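Local atomic coordinates of glucose-6-phosphate isomerase (Thermus thermophilus, PDB entry 1ZZG), a protein that probably catalyses the reversible isomerization of glucose 6-phosphate to fructose 6-phosphate, a step shared by glycolysis and gluconeogenesis. Residues V66-I72 / K117-V123; E85-S91 / L199-A204; A208-G212 / S370-V374; Y59-W65 / R153-V157; P37-W43 / K182-F188. The contacts are given in a common frame with arbitrary orientation. Residue numbers count along the deposited sequence, not the author numbering.

From the N terminus, the loop at 37-43 opens contact 5 and waits until 182-188 to close it. Inside that span lies contact 4 (59-65 to 153-157), and inside contact 4 lies contact 1 (66-72 to 117-123), a set of three nested loops. Contacts 4 and 1 share the five-stranded parallel sheet: strands 118-124 and 155-159 are neighbours in it. Contact 2 opens at 85-91, before contact 1 has closed, and ends at 199-204, so it crosses all three; its Phe-201 packs on Phe-69 and Leu-119. Contact 3 (208-212 to 370-374) follows in series and brings in helix 371-391, with Phe-88 of contact 2 packing against Ser-370, Pro-371 and Val-374.

Contact 1 (V66-I72 / K117-V123); sequences VEDFVLI and KTLVNAV
A salt bridge joins Glu-67 OE2 to Lys-117 NZ at 3.1 Å at the N-terminal end of a parallel ladder, and Asp-68 forms another with Arg-94. The first rung is bifurcated: Lys-117 O accepts from Glu-67 N and Asp-68 N, each at 3.0 Å. The alternation continues with Leu-119 N to Asp-68 O (2.9 Å), Val-70 N to Leu-119 O (2.8 Å), Asn-121 N to Val-70 O (2.9 Å), Ile-72 N to Asn-121 O (2.9 Å) and Val-123 N to Ile-72 O (2.9 Å). Extended strands 68-72 and 118-123 approach to 4.8 Å, axes at 19° (signed -19°), pairing Asp-68 with Thr-118 through Ile-72 with Ala-122. They are neighbours in the five-stranded parallel sheet, order 2-1-3-4-5, of an alpha/beta SIS domain. Phe-69 (t), Leu-71, Leu-119 and Asn-121 share one face: Phe-69 CE1 meets Leu-119 CD2 at 4.0 Å, and Phe-201 covers both. Val-70, Ile-72 and Val-120 line the other, where helix 130-147 packs on Ile-72 and Val-120; Ile-72 CD1 reaches Val-120 CG1 at 3.6 Å.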
# COMPACT_ATOMS: atom_id res chain seq x y z
N VAL A 66 28.03 -5.10 5.49
CA VAL A 66 26.82 -4.80 4.74
C VAL A 66 26.13 -3.50 5.15
O VAL A 66 25.79 -3.31 6.32
CB VAL A 66 25.78 -5.95 4.86
CG1 VAL A 66 24.48 -5.55 4.17
CG2 VAL A 66 26.34 -7.22 4.23
N GLU A 67 25.94 -2.61 4.17
CA GLU A 67 25.26 -1.34 4.40
C GLU A 67 23.97 -1.32 3.59
O GLU A 67 23.04 -0.58 3.89
CB GLU A 67 26.14 -0.16 3.96
CG GLU A 67 27.19 0.26 4.99
CD GLU A 67 27.94 1.51 4.57
OE1 GLU A 67 27.29 2.46 4.09
OE2 GLU A 67 29.18 1.54 4.74
N ASP A 68 23.92 -2.14 2.55
CA ASP A 68 22.74 -2.24 1.70
C ASP A 68 22.38 -3.71 1.50
O ASP A 68 23.21 -4.52 1.10
CB ASP A 68 23.00 -1.56 0.35
CG ASP A 68 23.12 -0.05 0.47
OD1 ASP A 68 22.09 0.65 0.40
OD2 ASP A 68 24.26 0.45 0.66
N PHE A 69 21.13 -4.04 1.81
CA PHE A 69 20.62 -5.40 1.69
C PHE A 69 19.59 -5.43 0.56
O PHE A 69 18.51 -4.84 0.70
CB PHE A 69 19.96 -5.81 3.01
CG PHE A 69 19.61 -7.26 3.10
CD1 PHE A 69 20.39 -8.13 3.86
CD2 PHE A 69 18.48 -7.77 2.45
CE1 PHE A 69 20.05 -9.48 3.97
CE2 PHE A 69 18.14 -9.11 2.56
CZ PHE A 69 18.93 -9.97 3.32
N VAL A 70 19.91 -6.08 -0.55
CA VAL A 70 18.98 -6.16 -1.67
C VAL A 70 18.26 -7.50 -1.66
O VAL A 70 18.85 -8.54 -1.94
CB VAL A 70 19.72 -6.00 -3.04
CG1 VAL A 70 18.74 -6.20 -4.19
CG2 VAL A 70 20.38 -4.62 -3.13
N LEU A 71 16.97 -7.48 -1.31
CA LEU A 71 16.21 -8.72 -1.28
C LEU A 71 15.48 -8.92 -2.60
O LEU A 71 14.56 -8.17 -2.93
CB LEU A 71 15.20 -8.70 -0.12
CG LEU A 71 14.63 -10.05 0.36
CD1 LEU A 71 13.77 -9.80 1.60
CD2 LEU A 71 13.82 -10.73 -0.75
N ILE A 72 15.90 -9.92 -3.36
CA ILE A 72 15.26 -10.21 -4.64
C ILE A 72 14.24 -11.31 -4.35
O ILE A 72 14.60 -12.48 -4.18
CB ILE A 72 16.27 -10.69 -5.71
CG1 ILE A 72 17.42 -9.69 -5.84
CG2 ILE A 72 15.55 -10.87 -7.05
CD1 ILE A 72 18.42 -9.98 -6.97
N LYS A 117 29.57 -2.76 -0.62
CA LYS A 117 28.75 -2.63 0.59
C LYS A 117 27.38 -3.26 0.42
O LYS A 117 26.51 -3.10 1.28
CB LYS A 117 28.55 -1.15 0.92
CG LYS A 117 29.81 -0.36 1.22
CD LYS A 117 29.45 1.11 1.32
CE LYS A 117 30.49 1.92 2.07
NZ LYS A 117 30.01 3.32 2.29
N THR A 118 27.19 -3.99 -0.67
CA THR A 118 25.90 -4.60 -0.96
C THR A 118 25.84 -6.12 -0.81
O THR A 118 26.72 -6.84 -1.28
CB THR A 118 25.45 -4.26 -2.40
OG1 THR A 118 25.43 -2.84 -2.58
CG2 THR A 118 24.06 -4.83 -2.69
N LEU A 119 24.80 -6.60 -0.13
CA LEU A 119 24.58 -8.03 0.03
C LEU A 119 23.28 -8.33 -0.71
O LEU A 119 22.27 -7.65 -0.49
CB LEU A 119 24.43 -8.43 1.50
CG LEU A 119 24.07 -9.91 1.68
CD1 LEU A 119 25.17 -10.79 1.11
CD2 LEU A 119 23.85 -10.21 3.15
N VAL A 120 23.30 -9.33 -1.58
CA VAL A 120 22.12 -9.70 -2.33
C VAL A 120 21.56 -11.01 -1.78
O VAL A 120 22.29 -11.98 -1.60
CB VAL A 120 22.44 -9.86 -3.83
CG1 VAL A 120 21.17 -10.19 -4.61
CG2 VAL A 120 23.06 -8.57 -4.36
N ASN A 121 20.26 -11.02 -1.50
CA ASN A 121 19.59 -12.20 -0.96
C ASN A 121 18.49 -12.64 -1.92
O ASN A 121 17.45 -11.98 -2.02
CB ASN A 121 18.99 -11.85 0.41
CG ASN A 121 18.26 -13.03 1.06
OD1 ASN A 121 17.45 -12.82 1.97
ND2 ASN A 121 18.56 -14.25 0.62
N ALA A 122 18.72 -13.74 -2.63
CA ALA A 122 17.74 -14.27 -3.56
C ALA A 122 16.82 -15.21 -2.79
O ALA A 122 17.26 -16.25 -2.30
CB ALA A 122 18.42 -15.01 -4.68
N VAL A 123 15.55 -14.84 -2.69
CA VAL A 123 14.58 -15.62 -1.94
C VAL A 123 13.44 -16.16 -2.80
O VAL A 123 12.73 -15.41 -3.46
CB VAL A 123 13.95 -14.76 -0.82
CG1 VAL A 123 13.18 -15.66 0.14
CG2 VAL A 123 15.04 -13.98 -0.08

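Contact 2 (E85-S91 / L199-A204); sequences EAAFNES and LAFAGA
Two helix ends meet here, the C-terminal turn of helix 79-88 with the loop that follows it, and the end of helix 193-201. CA atoms approach to 4.6 Å at Asn-89/Ala-202 and 5.1 Å at Ser-91/Gly-203. The second helix finishes in a Schellman motif: Gly-203 (phi 71°, psi 26°) sends its N to Ala-200 O at 2.8 Å, and Ala-204 N returns to Leu-199 O at 3.1 Å. That leaves the carbonyls of Phe-201 and Ala-202 directed at the loop. Ala-202 O accepts from both Glu-90 N (2.7 Å) and Ser-91 N (3.0 Å). Ser-91, in the p rotamer, donates OG to Phe-201 O at 2.6 Å, and the same OG is hydrogen-bonded to Val-93 N. Asn-89 (t) turns its CB away from the partner and braces its own loop instead: ND2 donates to Glu-85 OE2 at 2.7 Å and also meets Val-93 O, while OD1 is hydrogen-bonded to Gly-92 N. Glu-85 OE1 is held by Tyr-97. Apolar contacts fill the remainder, with Phe-88 CB on Ala-204 CB at 3.7 Å and on Leu-199 CD2 at 4.2 Å. An ideal CB on Gly-203 would lie tightly against Ser-91 CB, 3.4 Å away. The donation is one-sided: the amides of Glu-90 and Ser-91 and the Ser-91 hydroxyl satisfy the carbonyls at the end of the other helix.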
# COMPACT_ATOMS: atom_id res chain seq x y z
N GLU A 85 10.95 -5.69 8.58
CA GLU A 85 12.07 -4.76 8.50
C GLU A 85 11.65 -3.30 8.67
O GLU A 85 12.35 -2.52 9.29
CB GLU A 85 12.80 -4.94 7.17
CG GLU A 85 14.08 -4.10 7.01
CD GLU A 85 13.82 -2.76 6.34
OE1 GLU A 85 13.14 -2.74 5.29
OE2 GLU A 85 14.31 -1.72 6.85
N ALA A 86 10.49 -2.95 8.11
CA ALA A 86 10.00 -1.58 8.20
C ALA A 86 9.69 -1.23 9.66
O ALA A 86 9.87 -0.10 10.09
CB ALA A 86 8.75 -1.41 7.35
N ALA A 87 9.23 -2.23 10.41
CA ALA A 87 8.87 -2.00 11.80
C ALA A 87 10.01 -2.11 12.80
O ALA A 87 9.98 -1.46 13.85
CB ALA A 87 7.75 -2.97 12.19
N PHE A 88 11.03 -2.89 12.48
CA PHE A 88 12.11 -3.08 13.44
C PHE A 88 13.54 -2.81 12.98
O PHE A 88 14.47 -3.37 13.55
CB PHE A 88 12.01 -4.51 13.98
CG PHE A 88 10.63 -4.87 14.47
CD1 PHE A 88 10.04 -4.14 15.50
CD2 PHE A 88 9.93 -5.93 13.90
CE1 PHE A 88 8.76 -4.46 15.95
CE2 PHE A 88 8.65 -6.26 14.35
CZ PHE A 88 8.06 -5.52 15.38
N ASN A 89 13.72 -1.96 11.98
CA ASN A 89 15.08 -1.67 11.54
C ASN A 89 15.76 -0.80 12.60
O ASN A 89 15.37 0.35 12.81
CB ASN A 89 15.08 -0.96 10.19
CG ASN A 89 16.47 -0.89 9.57
OD1 ASN A 89 17.44 -0.58 10.26
ND2 ASN A 89 16.56 -1.19 8.28
N GLU A 90 16.78 -1.35 13.25
CA GLU A 90 17.51 -0.62 14.29
C GLU A 90 18.93 -0.28 13.83
O GLU A 90 19.52 0.69 14.29
CB GLU A 90 17.63 -1.48 15.56
CG GLU A 90 16.34 -1.98 16.17
CD GLU A 90 15.45 -0.86 16.66
OE1 GLU A 90 15.99 0.17 17.11
OE2 GLU A 90 14.20 -1.02 16.62
N SER A 91 19.46 -1.09 12.92
CA SER A 91 20.83 -0.93 12.43
C SER A 91 21.09 0.19 11.44
O SER A 91 22.20 0.69 11.34
CB SER A 91 21.30 -2.25 11.81
OG SER A 91 20.59 -2.49 10.61
N LEU A 199 15.90 -9.47 8.93
CA LEU A 199 15.72 -8.87 10.25
C LEU A 199 17.02 -8.85 11.05
O LEU A 199 17.26 -7.93 11.84
CB LEU A 199 14.65 -9.60 11.06
CG LEU A 199 13.23 -9.06 10.90
CD1 LEU A 199 12.30 -9.89 11.78
CD2 LEU A 199 13.17 -7.58 11.31
N ALA A 200 17.86 -9.86 10.84
CA ALA A 200 19.14 -9.92 11.55
C ALA A 200 19.95 -8.70 11.15
O ALA A 200 20.46 -7.98 12.00
CB ALA A 200 19.89 -11.21 11.19
N PHE A 201 20.07 -8.47 9.84
CA PHE A 201 20.82 -7.33 9.33
C PHE A 201 20.16 -6.01 9.72
O PHE A 201 20.80 -4.96 9.69
CB PHE A 201 20.97 -7.44 7.81
CG PHE A 201 22.07 -8.37 7.39
CD1 PHE A 201 23.39 -7.93 7.33
CD2 PHE A 201 21.79 -9.71 7.13
CE1 PHE A 201 24.43 -8.82 7.01
CE2 PHE A 201 22.82 -10.61 6.82
CZ PHE A 201 24.14 -10.16 6.76
N ALA A 202 18.89 -6.07 10.11
CA ALA A 202 18.17 -4.88 10.53
C ALA A 202 18.42 -4.65 12.03
O ALA A 202 17.99 -3.66 12.61
CB ALA A 202 16.68 -5.04 10.26
N GLY A 203 19.13 -5.60 12.64
CA GLY A 203 19.44 -5.52 14.06
C GLY A 203 18.26 -5.72 15.00
O GLY A 203 18.27 -5.23 16.12
N ALA A 204 17.24 -6.45 14.54
CA ALA A 204 16.05 -6.70 15.35
C ALA A 204 16.21 -7.93 16.25
O ALA A 204 17.06 -8.78 16.00
CB ALA A 204 14.84 -6.87 14.44

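Contact 3 (A208-G212 / S370-V374); sequences ALLMG and SPYAV
The first turn of helix 371-391 is pressed into the side of helix 206-221, close enough for the backbones to touch: CA atoms lie 4.5 Å apart at Leu-209/Pro-371 and 4.3 Å apart at Gly-212/Tyr-372. Both segments are helical, except that Ser-370 is the N-cap of the second helix; its p rotamer lets OG accept from Ala-373 N at 3.3 Å, and OG also bonds Glu-368. A hollow opens at Gly-212, where the missing side chain admits the carbonyl of Tyr-372; an ideal CB there would clash with that oxygen. Pro-371 is a second bump, its CB resting 4.0 Å from Ala-208 CB and 4.3 Å from Leu-209 CB, while Leu-209 CD1 (chi1 t, chi2 p) reaches Pro-371 O at 3.5 Å. Tyr-372 (t) swings its ring along the flank of the first helix, with Met-211 CB 4.1 Å from Tyr-372 CD1 at the ring edge. Phe-88 packs against Pro-371 and Val-374. This is close helix-helix packing through small residues four apart, Ala-208 and Gly-212, with CA-H...O contacts: Tyr-372 CA to Ala-208 O at 3.3 Å, Leu-209 CA to Pro-371 O at 3.6 Å and Gly-212 CA to Tyr-372 O at 3.3 Å. Such contacts, alongside apolar ones and without conventional hydrogen bonds between the segments, imply that closeness here rests on shape complementarity.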
# COMPACT_ATOMS: atom_id res chain seq x y z
N ALA A 208 12.76 -12.56 20.33
CA ALA A 208 11.50 -12.00 20.80
C ALA A 208 10.40 -12.23 19.78
O ALA A 208 9.26 -12.49 20.13
CB ALA A 208 11.66 -10.50 21.08
N LEU A 209 10.75 -12.14 18.50
CA LEU A 209 9.77 -12.36 17.45
C LEU A 209 9.20 -13.78 17.56
O LEU A 209 7.98 -13.97 17.55
CB LEU A 209 10.41 -12.16 16.08
CG LEU A 209 9.51 -12.25 14.85
CD1 LEU A 209 8.59 -11.03 14.77
CD2 LEU A 209 10.39 -12.34 13.61
N LEU A 210 10.08 -14.78 17.67
CA LEU A 210 9.64 -16.17 17.75
C LEU A 210 8.92 -16.48 19.07
O LEU A 210 8.01 -17.30 19.11
CB LEU A 210 10.83 -17.13 17.54
CG LEU A 210 11.59 -16.97 16.21
CD1 LEU A 210 12.67 -18.03 16.10
CD2 LEU A 210 10.62 -17.08 15.03
N MET A 211 9.34 -15.81 20.15
CA MET A 211 8.70 -16.00 21.45
C MET A 211 7.24 -15.55 21.35
O MET A 211 6.34 -16.22 21.86
CB MET A 211 9.40 -15.17 22.51
CG MET A 211 10.81 -15.61 22.84
SD MET A 211 11.55 -14.44 24.00
CE MET A 211 10.18 -14.28 25.21
N GLY A 212 7.02 -14.41 20.72
CA GLY A 212 5.66 -13.91 20.56
C GLY A 212 4.83 -14.86 19.73
O GLY A 212 3.66 -15.08 20.02
N SER A 370 6.23 -4.13 19.00
CA SER A 370 7.50 -4.78 19.31
C SER A 370 7.57 -6.14 18.62
O SER A 370 6.55 -6.70 18.22
CB SER A 370 7.63 -4.98 20.82
OG SER A 370 6.57 -5.77 21.32
N PRO A 371 8.79 -6.69 18.46
CA PRO A 371 8.93 -8.00 17.82
C PRO A 371 8.01 -9.03 18.49
O PRO A 371 7.32 -9.80 17.82
CB PRO A 371 10.41 -8.32 18.02
CG PRO A 371 11.05 -6.95 17.99
CD PRO A 371 10.10 -6.15 18.84
N TYR A 372 8.00 -9.02 19.82
CA TYR A 372 7.18 -9.94 20.61
C TYR A 372 5.70 -9.80 20.26
O TYR A 372 5.05 -10.79 19.88
CB TYR A 372 7.40 -9.66 22.10
CG TYR A 372 6.63 -10.56 23.05
CD1 TYR A 372 7.09 -11.85 23.35
CD2 TYR A 372 5.47 -10.12 23.68
CE1 TYR A 372 6.40 -12.67 24.25
CE2 TYR A 372 4.77 -10.93 24.58
CZ TYR A 372 5.24 -12.20 24.86
OH TYR A 372 4.56 -12.99 25.75
N ALA A 373 5.17 -8.59 20.36
CA ALA A 373 3.77 -8.33 20.06
C ALA A 373 3.39 -8.57 18.59
O ALA A 373 2.32 -9.09 18.29
CB ALA A 373 3.40 -6.89 20.46
N VAL A 374 4.27 -8.18 17.67
CA VAL A 374 3.99 -8.35 16.25
C VAL A 374 4.13 -9.82 15.84
O VAL A 374 3.37 -10.31 15.01
CB VAL A 374 4.90 -7.43 15.40
CG1 VAL A 374 4.69 -7.71 13.91
CG2 VAL A 374 4.57 -5.96 15.71

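Contact 4 (Y59-W65 / R153-V157); sequences YREANPW and RHLVV
Arg-153, Trp-65 and Tyr-59 carry most of this interface, which joins the end of helix 52-61 and its following loop to the 3-10 turn and strand start at 153-157. The CA atoms stay far apart (9.1 Å for Asn-63/Arg-153), so long side chains bridge the gap. Arg-153 extends with chi1 to chi3 all t and lays its guanidinium face over Trp-65 NE1, which is 3.4 Å from Arg-153 CZ. Three weak hydrogen bonds steady the head: Arg-153 NH2 to Ala-62 O (3.1 Å), Arg-153 NE to Asn-63 OD1 (3.1 Å) and Arg-153 NH2 to Asn-63 OD1 (3.3 Å). Trp-65 (p) donates NE1 to that same Asn-63 OD1 at 2.8 Å, while its six-membered ring meets the His-154 ring obliquely, centroids 4.3 Å apart and planes at 47°. Tyr-59 (t) brings OH to 3.5 Å from Val-156 CB; a water lies 2.6 Å from Tyr-59 OH and donates to Arg-153 O at 2.7 Å. Asn-63 ND2 donates to Tyr-59 O at 2.8 Å. His-154 ND1 is bonded to Thr-118 O, Tyr-59 and Trp-65 rest on Leu-119, and Tyr-59 meets Phe-201, so helix 52-61 packs against the parallel sheet beside helix 193-201.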
# COMPACT_ATOMS: atom_id res chain seq x y z
N TYR A 59 25.78 -15.71 10.98
CA TYR A 59 26.08 -15.32 9.61
C TYR A 59 26.10 -13.80 9.49
O TYR A 59 26.98 -13.24 8.84
CB TYR A 59 25.03 -15.88 8.64
CG TYR A 59 25.18 -15.35 7.23
CD1 TYR A 59 26.24 -15.75 6.43
CD2 TYR A 59 24.27 -14.43 6.72
CE1 TYR A 59 26.39 -15.24 5.14
CE2 TYR A 59 24.42 -13.91 5.44
CZ TYR A 59 25.48 -14.32 4.66
OH TYR A 59 25.60 -13.82 3.38
N ARG A 60 25.13 -13.15 10.12
CA ARG A 60 25.03 -11.69 10.07
C ARG A 60 26.26 -11.06 10.70
O ARG A 60 26.89 -10.17 10.12
CB ARG A 60 23.78 -11.22 10.82
CG ARG A 60 23.50 -9.73 10.71
CD ARG A 60 24.19 -8.89 11.79
NE ARG A 60 23.92 -7.47 11.57
CZ ARG A 60 24.54 -6.72 10.67
NH1 ARG A 60 25.50 -7.24 9.90
NH2 ARG A 60 24.18 -5.45 10.50
N GLU A 61 26.60 -11.54 11.90
CA GLU A 61 27.75 -11.04 12.64
C GLU A 61 29.06 -11.19 11.87
O GLU A 61 29.97 -10.39 12.03
CB GLU A 61 27.83 -11.75 13.99
CG GLU A 61 26.76 -11.28 14.97
CD GLU A 61 26.61 -12.22 16.15
OE1 GLU A 61 27.58 -12.91 16.49
OE2 GLU A 61 25.51 -12.25 16.74
N ALA A 62 29.14 -12.22 11.04
CA ALA A 62 30.35 -12.46 10.26
C ALA A 62 30.42 -11.53 9.05
O ALA A 62 31.43 -11.49 8.33
CB ALA A 62 30.39 -13.91 9.80
N ASN A 63 29.36 -10.75 8.83
CA ASN A 63 29.31 -9.83 7.70
C ASN A 63 28.87 -8.43 8.09
O ASN A 63 27.85 -7.93 7.62
CB ASN A 63 28.38 -10.38 6.63
CG ASN A 63 28.92 -11.64 6.00
OD1 ASN A 63 29.80 -11.58 5.13
ND2 ASN A 63 28.42 -12.79 6.44
N PRO A 64 29.65 -7.77 8.97
CA PRO A 64 29.36 -6.41 9.45
C PRO A 64 29.60 -5.33 8.40
O PRO A 64 29.36 -4.15 8.65
CB PRO A 64 30.29 -6.27 10.64
CG PRO A 64 31.51 -7.04 10.17
CD PRO A 64 30.88 -8.29 9.59
N TRP A 65 30.08 -5.73 7.22
CA TRP A 65 30.37 -4.79 6.14
C TRP A 65 29.13 -4.37 5.34
O TRP A 65 29.18 -3.40 4.58
CB TRP A 65 31.39 -5.39 5.18
CG TRP A 65 30.98 -6.75 4.69
CD1 TRP A 65 31.28 -7.95 5.26
CD2 TRP A 65 30.13 -7.03 3.58
NE1 TRP A 65 30.67 -8.97 4.56
CE2 TRP A 65 29.95 -8.43 3.53
CE3 TRP A 65 29.49 -6.24 2.61
CZ2 TRP A 65 29.17 -9.06 2.55
CZ3 TRP A 65 28.71 -6.86 1.64
CH2 TRP A 65 28.56 -8.26 1.62
N ARG A 153 30.62 -13.93 -1.95
CA ARG A 153 30.33 -13.53 -0.58
C ARG A 153 29.18 -12.54 -0.51
O ARG A 153 28.56 -12.37 0.55
CB ARG A 153 31.57 -12.91 0.07
CG ARG A 153 31.44 -12.74 1.59
CD ARG A 153 32.63 -12.00 2.21
NE ARG A 153 32.47 -11.87 3.66
CZ ARG A 153 33.24 -11.12 4.44
NH1 ARG A 153 34.24 -10.41 3.92
NH2 ARG A 153 33.02 -11.07 5.74
N HIS A 154 28.89 -11.88 -1.63
CA HIS A 154 27.82 -10.89 -1.68
C HIS A 154 26.46 -11.43 -2.11
O HIS A 154 25.51 -10.66 -2.28
CB HIS A 154 28.25 -9.73 -2.59
CG HIS A 154 29.40 -8.93 -2.06
ND1 HIS A 154 29.27 -7.65 -1.59
CD2 HIS A 154 30.71 -9.26 -1.90
CE1 HIS A 154 30.44 -7.21 -1.16
NE2 HIS A 154 31.33 -8.17 -1.33
N LEU A 155 26.36 -12.74 -2.31
CA LEU A 155 25.11 -13.36 -2.71
C LEU A 155 24.75 -14.52 -1.77
O LEU A 155 25.51 -15.48 -1.64
CB LEU A 155 25.19 -13.89 -4.15
CG LEU A 155 23.95 -14.64 -4.65
CD1 LEU A 155 22.75 -13.70 -4.64
CD2 LEU A 155 24.20 -15.18 -6.05
N VAL A 156 23.61 -14.40 -1.12
CA VAL A 156 23.13 -15.42 -0.20
C VAL A 156 21.75 -15.87 -0.69
O VAL A 156 20.93 -15.05 -1.10
CB VAL A 156 23.05 -14.87 1.25
CG1 VAL A 156 22.20 -13.62 1.30
CG2 VAL A 156 22.50 -15.94 2.18
N VAL A 157 21.50 -17.17 -0.64
CA VAL A 157 20.23 -17.72 -1.12
C VAL A 157 19.34 -18.31 -0.02
O VAL A 157 19.82 -18.94 0.92
CB VAL A 157 20.50 -18.81 -2.18
CG1 VAL A 157 19.20 -19.40 -2.70
CG2 VAL A 157 21.30 -18.23 -3.33
O HOH W 1 27.73 -14.49 2.05

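Contact 5 (P37-W43 / K182-F188); sequences PGSMLGW and KEVGGRF
Pro-37 C lies 3.7 Å from Glu-183 OE2. Gly-38, with phi 83° and psi 10°, donates N to Glu-183 OE2 at 2.8 Å, and past Ser-39, Met-40 N donates to Glu-183 OE1 at 2.9 Å. The turn thus uses main-chain amides to bind an anion, closing round one carboxylate (chi1 and chi2 both m). Met-40 is itself at positive phi (58°) and curls its CE to 3.6 Å from Gly-185 N; a water donates to Met-40 O at 2.8 Å and accepts from Gly-185 N at 2.9 Å. Two irregular loops are joined here beside the predicted active site, the second running from strand 176-179 toward helix 193-201: Arg-187 forms a salt bridge with Glu-267, the probable proton donor. Gly-42 N bonds Glu-183 O at 2.9 Å, and the absence of a CB leaves room for Val-184 CG2, 3.6 Å from Gly-42 C. Trp-43 (p) then stacks offset on Phe-188, its five-membered ring 4.4 Å centroid to centroid at 25°.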
# COMPACT_ATOMS: atom_id res chain seq x y z
N PRO A 37 2.96 -35.82 5.81
CA PRO A 37 3.77 -35.09 4.83
C PRO A 37 2.90 -34.36 3.81
O PRO A 37 1.89 -34.90 3.35
CB PRO A 37 4.61 -36.20 4.20
CG PRO A 37 4.81 -37.14 5.34
CD PRO A 37 3.43 -37.21 5.95
N GLY A 38 3.30 -33.14 3.46
CA GLY A 38 2.55 -32.37 2.49
C GLY A 38 1.35 -31.61 3.02
O GLY A 38 0.56 -31.09 2.24
N SER A 39 1.19 -31.53 4.34
CA SER A 39 0.06 -30.81 4.91
C SER A 39 0.32 -29.30 4.92
O SER A 39 -0.59 -28.50 5.16
CB SER A 39 -0.24 -31.31 6.32
OG SER A 39 0.85 -31.08 7.19
N MET A 40 1.57 -28.91 4.67
CA MET A 40 1.95 -27.50 4.63
C MET A 40 1.66 -26.73 5.92
O MET A 40 1.34 -25.54 5.89
CB MET A 40 1.26 -26.81 3.44
CG MET A 40 1.57 -27.45 2.09
SD MET A 40 3.36 -27.61 1.79
CE MET A 40 3.83 -25.89 1.54
N LEU A 41 1.80 -27.41 7.06
CA LEU A 41 1.56 -26.79 8.36
C LEU A 41 2.85 -26.50 9.14
O LEU A 41 2.81 -26.27 10.35
CB LEU A 41 0.65 -27.71 9.20
CG LEU A 41 -0.69 -28.06 8.54
CD1 LEU A 41 -1.54 -28.91 9.48
CD2 LEU A 41 -1.43 -26.79 8.17
N GLY A 42 3.98 -26.51 8.44
CA GLY A 42 5.26 -26.26 9.07
C GLY A 42 5.38 -24.90 9.75
O GLY A 42 6.25 -24.70 10.60
N TRP A 43 4.52 -23.95 9.38
CA TRP A 43 4.57 -22.62 9.98
C TRP A 43 4.23 -22.64 11.47
O TRP A 43 4.50 -21.69 12.19
CB TRP A 43 3.63 -21.66 9.25
CG TRP A 43 2.26 -22.21 9.05
CD1 TRP A 43 1.81 -22.91 7.97
CD2 TRP A 43 1.16 -22.13 9.96
NE1 TRP A 43 0.49 -23.27 8.16
CE2 TRP A 43 0.07 -22.80 9.37
CE3 TRP A 43 0.99 -21.54 11.23
CZ2 TRP A 43 -1.17 -22.92 10.00
CZ3 TRP A 43 -0.25 -21.65 11.85
CH2 TRP A 43 -1.31 -22.34 11.24
N LYS A 182 10.29 -27.45 3.79
CA LYS A 182 9.40 -28.04 2.80
C LYS A 182 7.92 -27.82 3.15
O LYS A 182 7.12 -27.45 2.29
CB LYS A 182 9.67 -29.55 2.70
CG LYS A 182 8.80 -30.26 1.68
CD LYS A 182 9.07 -31.76 1.69
CE LYS A 182 8.20 -32.47 0.66
NZ LYS A 182 8.35 -33.95 0.72
N GLU A 183 7.58 -28.03 4.42
CA GLU A 183 6.19 -27.87 4.87
C GLU A 183 5.75 -26.43 5.14
O GLU A 183 4.66 -26.20 5.68
CB GLU A 183 5.95 -28.71 6.13
CG GLU A 183 6.13 -30.22 5.96
CD GLU A 183 5.22 -30.81 4.89
OE1 GLU A 183 4.10 -30.29 4.69
OE2 GLU A 183 5.61 -31.81 4.25
N VAL A 184 6.58 -25.46 4.75
CA VAL A 184 6.26 -24.05 4.94
C VAL A 184 5.98 -23.34 3.61
O VAL A 184 6.89 -23.12 2.81
CB VAL A 184 7.41 -23.30 5.67
CG1 VAL A 184 7.13 -21.80 5.71
CG2 VAL A 184 7.58 -23.84 7.08
N GLY A 185 4.72 -22.98 3.39
CA GLY A 185 4.36 -22.30 2.16
C GLY A 185 4.86 -20.86 2.14
O GLY A 185 5.10 -20.26 3.19
N GLY A 186 5.01 -20.31 0.95
CA GLY A 186 5.48 -18.94 0.82
C GLY A 186 4.80 -17.89 1.68
O GLY A 186 5.48 -17.17 2.42
N ARG A 187 3.48 -17.78 1.60
CA ARG A 187 2.79 -16.75 2.39
C ARG A 187 2.80 -17.02 3.89
O ARG A 187 2.39 -16.16 4.66
CB ARG A 187 1.36 -16.54 1.89
CG ARG A 187 0.52 -17.79 1.83
CD ARG A 187 -0.86 -17.50 1.22
NE ARG A 187 -1.61 -18.74 1.08
CZ ARG A 187 -1.52 -19.55 0.03
NH1 ARG A 187 -0.72 -19.26 -0.99
NH2 ARG A 187 -2.21 -20.69 0.03
N PHE A 188 3.26 -18.20 4.29
CA PHE A 188 3.34 -18.57 5.70
C PHE A 188 4.80 -18.66 6.13
O PHE A 188 5.11 -19.22 7.19
CB PHE A 188 2.70 -19.95 5.92
CG PHE A 188 1.20 -19.95 5.84
CD1 PHE A 188 0.42 -19.78 6.98
CD2 PHE A 188 0.55 -20.14 4.62
CE1 PHE A 188 -0.97 -19.79 6.91
CE2 PHE A 188 -0.84 -20.16 4.54
CZ PHE A 188 -1.60 -19.98 5.69
O HOH W 2 2.06 -23.20 4.55